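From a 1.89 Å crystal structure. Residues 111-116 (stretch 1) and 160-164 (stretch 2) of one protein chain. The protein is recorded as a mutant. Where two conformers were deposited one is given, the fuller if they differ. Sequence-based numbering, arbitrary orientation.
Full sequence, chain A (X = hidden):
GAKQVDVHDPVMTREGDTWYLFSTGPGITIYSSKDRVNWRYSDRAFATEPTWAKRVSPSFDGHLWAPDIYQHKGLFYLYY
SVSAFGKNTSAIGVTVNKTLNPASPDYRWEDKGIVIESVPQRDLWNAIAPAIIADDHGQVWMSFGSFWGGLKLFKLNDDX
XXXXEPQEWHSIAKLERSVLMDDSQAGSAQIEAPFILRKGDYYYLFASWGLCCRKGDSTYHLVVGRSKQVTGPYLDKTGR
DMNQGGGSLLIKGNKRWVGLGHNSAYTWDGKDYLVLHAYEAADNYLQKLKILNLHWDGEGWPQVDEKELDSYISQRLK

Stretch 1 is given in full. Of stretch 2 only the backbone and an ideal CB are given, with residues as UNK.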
# COMPACT_ATOMS: atom_id res chain seq x y z
N ASP A 111 6.08 -18.16 -6.46
CA ASP A 111 5.68 -17.83 -5.09
C ASP A 111 6.72 -18.36 -4.12
O ASP A 111 7.20 -19.47 -4.27
CB ASP A 111 4.31 -18.46 -4.76
CG ASP A 111 3.73 -17.97 -3.46
OD1 ASP A 111 3.98 -16.79 -3.07
OD2 ASP A 111 2.99 -18.68 -2.76
N LYS A 112 7.03 -17.56 -3.12
CA LYS A 112 7.98 -17.88 -2.09
C LYS A 112 7.30 -18.10 -0.72
O LYS A 112 7.97 -18.39 0.28
CB LYS A 112 9.03 -16.75 -2.02
CG LYS A 112 9.73 -16.45 -3.39
CD LYS A 112 10.46 -17.64 -3.93
CE LYS A 112 11.10 -17.35 -5.28
NZ LYS A 112 11.92 -18.48 -5.77
N GLY A 113 5.96 -17.95 -0.68
CA GLY A 113 5.19 -18.24 0.53
C GLY A 113 5.02 -17.08 1.52
O GLY A 113 5.13 -15.88 1.18
N ILE A 114 4.74 -17.45 2.77
CA ILE A 114 4.33 -16.53 3.78
C ILE A 114 5.52 -15.83 4.43
O ILE A 114 6.39 -16.47 5.00
CB ILE A 114 3.49 -17.25 4.87
CG1 ILE A 114 2.18 -17.80 4.23
CG2 ILE A 114 3.25 -16.33 6.03
CD1 ILE A 114 1.44 -18.75 5.17
N VAL A 115 5.49 -14.50 4.36
CA VAL A 115 6.47 -13.64 5.02
C VAL A 115 6.09 -13.47 6.49
O VAL A 115 6.90 -13.67 7.38
CB VAL A 115 6.54 -12.24 4.35
CG1 VAL A 115 7.57 -11.36 5.04
CG2 VAL A 115 6.84 -12.35 2.82
N ILE A 116 4.85 -13.11 6.74
CA ILE A 116 4.34 -12.93 8.08
C ILE A 116 2.83 -13.19 8.10
O ILE A 116 2.14 -12.87 7.14
CB ILE A 116 4.71 -11.50 8.57
CG1 ILE A 116 4.52 -11.37 10.07
CG2 ILE A 116 3.99 -10.42 7.74
CD1 ILE A 116 3.50 -10.39 10.43
N UNK A 160 14.82 -11.22 1.32
CA UNK A 160 13.57 -10.46 1.40
C UNK A 160 12.27 -11.32 1.44
O UNK A 160 11.18 -10.84 1.08
CB UNK A 160 13.50 -9.51 0.20
N UNK A 161 12.38 -12.56 1.92
CA UNK A 161 11.18 -13.43 1.99
C UNK A 161 10.63 -13.73 3.39
O UNK A 161 9.54 -14.26 3.49
CB UNK A 161 11.50 -14.77 1.32
N UNK A 162 11.41 -13.42 4.43
CA UNK A 162 10.99 -13.65 5.81
C UNK A 162 11.62 -12.60 6.74
O UNK A 162 12.61 -11.96 6.36
CB UNK A 162 11.37 -15.06 6.26
N UNK A 163 11.10 -12.46 7.96
CA UNK A 163 11.76 -11.60 8.97
C UNK A 163 13.21 -12.03 9.20
O UNK A 163 13.49 -13.24 9.23
CB UNK A 163 10.99 -11.64 10.29
N UNK A 164 14.14 -11.07 9.29
CA UNK A 164 15.51 -11.36 9.69
C UNK A 164 15.47 -12.00 11.07
O UNK A 164 14.59 -11.68 11.85
CB UNK A 164 16.37 -10.10 9.69

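Position 160 has phi/psi of 62/26, the left-handed region, where glycine, asparagine or aspartate sit most easily. Its CB has nothing of stretch 1 within 5.5 Å, so this contact sets no preference there. The deposited residue is Leu160, whose chi1 is m and chi2 t; its end leads away from stretch 1, so it accepts a less usual backbone without any reward from this contact.

At position 161 the CA-to-CB bond points sideways, and the ideal CB lies 4.6 Å from Lys112 CB and 5.5 Å from Val115 CG2. What stretch 1 offers is a shallow aliphatic wall, fit for a small or branched side chain: valine, threonine, isoleucine, perhaps alanine. The residue is Thr161, with chi1 in p, and its methyl CG2 rests 4.1 Å from Lys112 CB. The backbone takes part too. Thr161 O lies 3.4 Å from Val115 CG2 and receives a CA-H...O contact from Val115 CA at 3.5 Å, with an angle of 143° at the hydrogen.

Position 162 is the crux. Its CA comes within 4.6 Å of Val115 CA, and its CB points sideways, 4.8 Å from Val115 O and 5.3 Å from Ile114 O. Farther along lies Lys112 O, an acceptor that invites a long donor, lysine or arginine; glutamine could approach only the nearer Ile114 O, and a short side chain would leave Lys112 O beyond its reach. The residue is Arg162. With chi1 at -99° and chi2 at 107°, both between wells, it folds so that its end comes nearer stretch 1. Arg162 NH1 donates to Lys112 O at 3.0 Å, Arg162 NH2 adds a weak bond to the same Lys112 O at 3.2 Å, and Arg162 NH1 also donates to its neighbour's carbonyl, Thr161 O, at 3.0 Å. One group thus ties the two backbones together. Ile114 O lies over one face of the guanidinium, 3.2 Å from Arg162 NH1, but the angle is too poor for a hydrogen bond. At Gly113 an ideal CB would stand 3.1 Å from Arg162 NH2, but backbone angles of 88/-158 by themselves already call for glycine.

Position 163, at -56/137, suits proline and many others. Its CB points sideways, 5.4 Å from Val115 O, leaving room for a modest side chain. The residue is Pro163, its ring C-gamma exo, and Pro163 CD packs 3.2 Å from Val115 O.

Position 164, at -59/149, has no partner within reach, so stretch 1 would tolerate almost anything; Ala164 is what stands there.

Stretch 2, residues 160-164: LTRPA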
# COMPACT_ATOMS: atom_id res chain seq x y z
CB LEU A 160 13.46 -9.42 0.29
CG LEU A 160 14.70 -8.58 -0.02
CD1 LEU A 160 14.38 -7.59 -1.11
CD2 LEU A 160 15.22 -7.87 1.16
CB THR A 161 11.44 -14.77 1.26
OG1 THR A 161 12.48 -15.48 1.94
CG2 THR A 161 11.96 -14.54 -0.17
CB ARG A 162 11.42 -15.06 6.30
CG ARG A 162 10.23 -16.15 6.22
CD ARG A 162 10.49 -17.04 5.16
NE ARG A 162 9.58 -18.13 4.81
CZ ARG A 162 8.84 -18.17 3.70
NH1 ARG A 162 8.71 -17.08 2.93
NH2 ARG A 162 8.17 -19.29 3.36
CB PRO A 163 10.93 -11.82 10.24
CG PRO A 163 9.55 -12.29 9.70
CD PRO A 163 9.87 -13.11 8.49
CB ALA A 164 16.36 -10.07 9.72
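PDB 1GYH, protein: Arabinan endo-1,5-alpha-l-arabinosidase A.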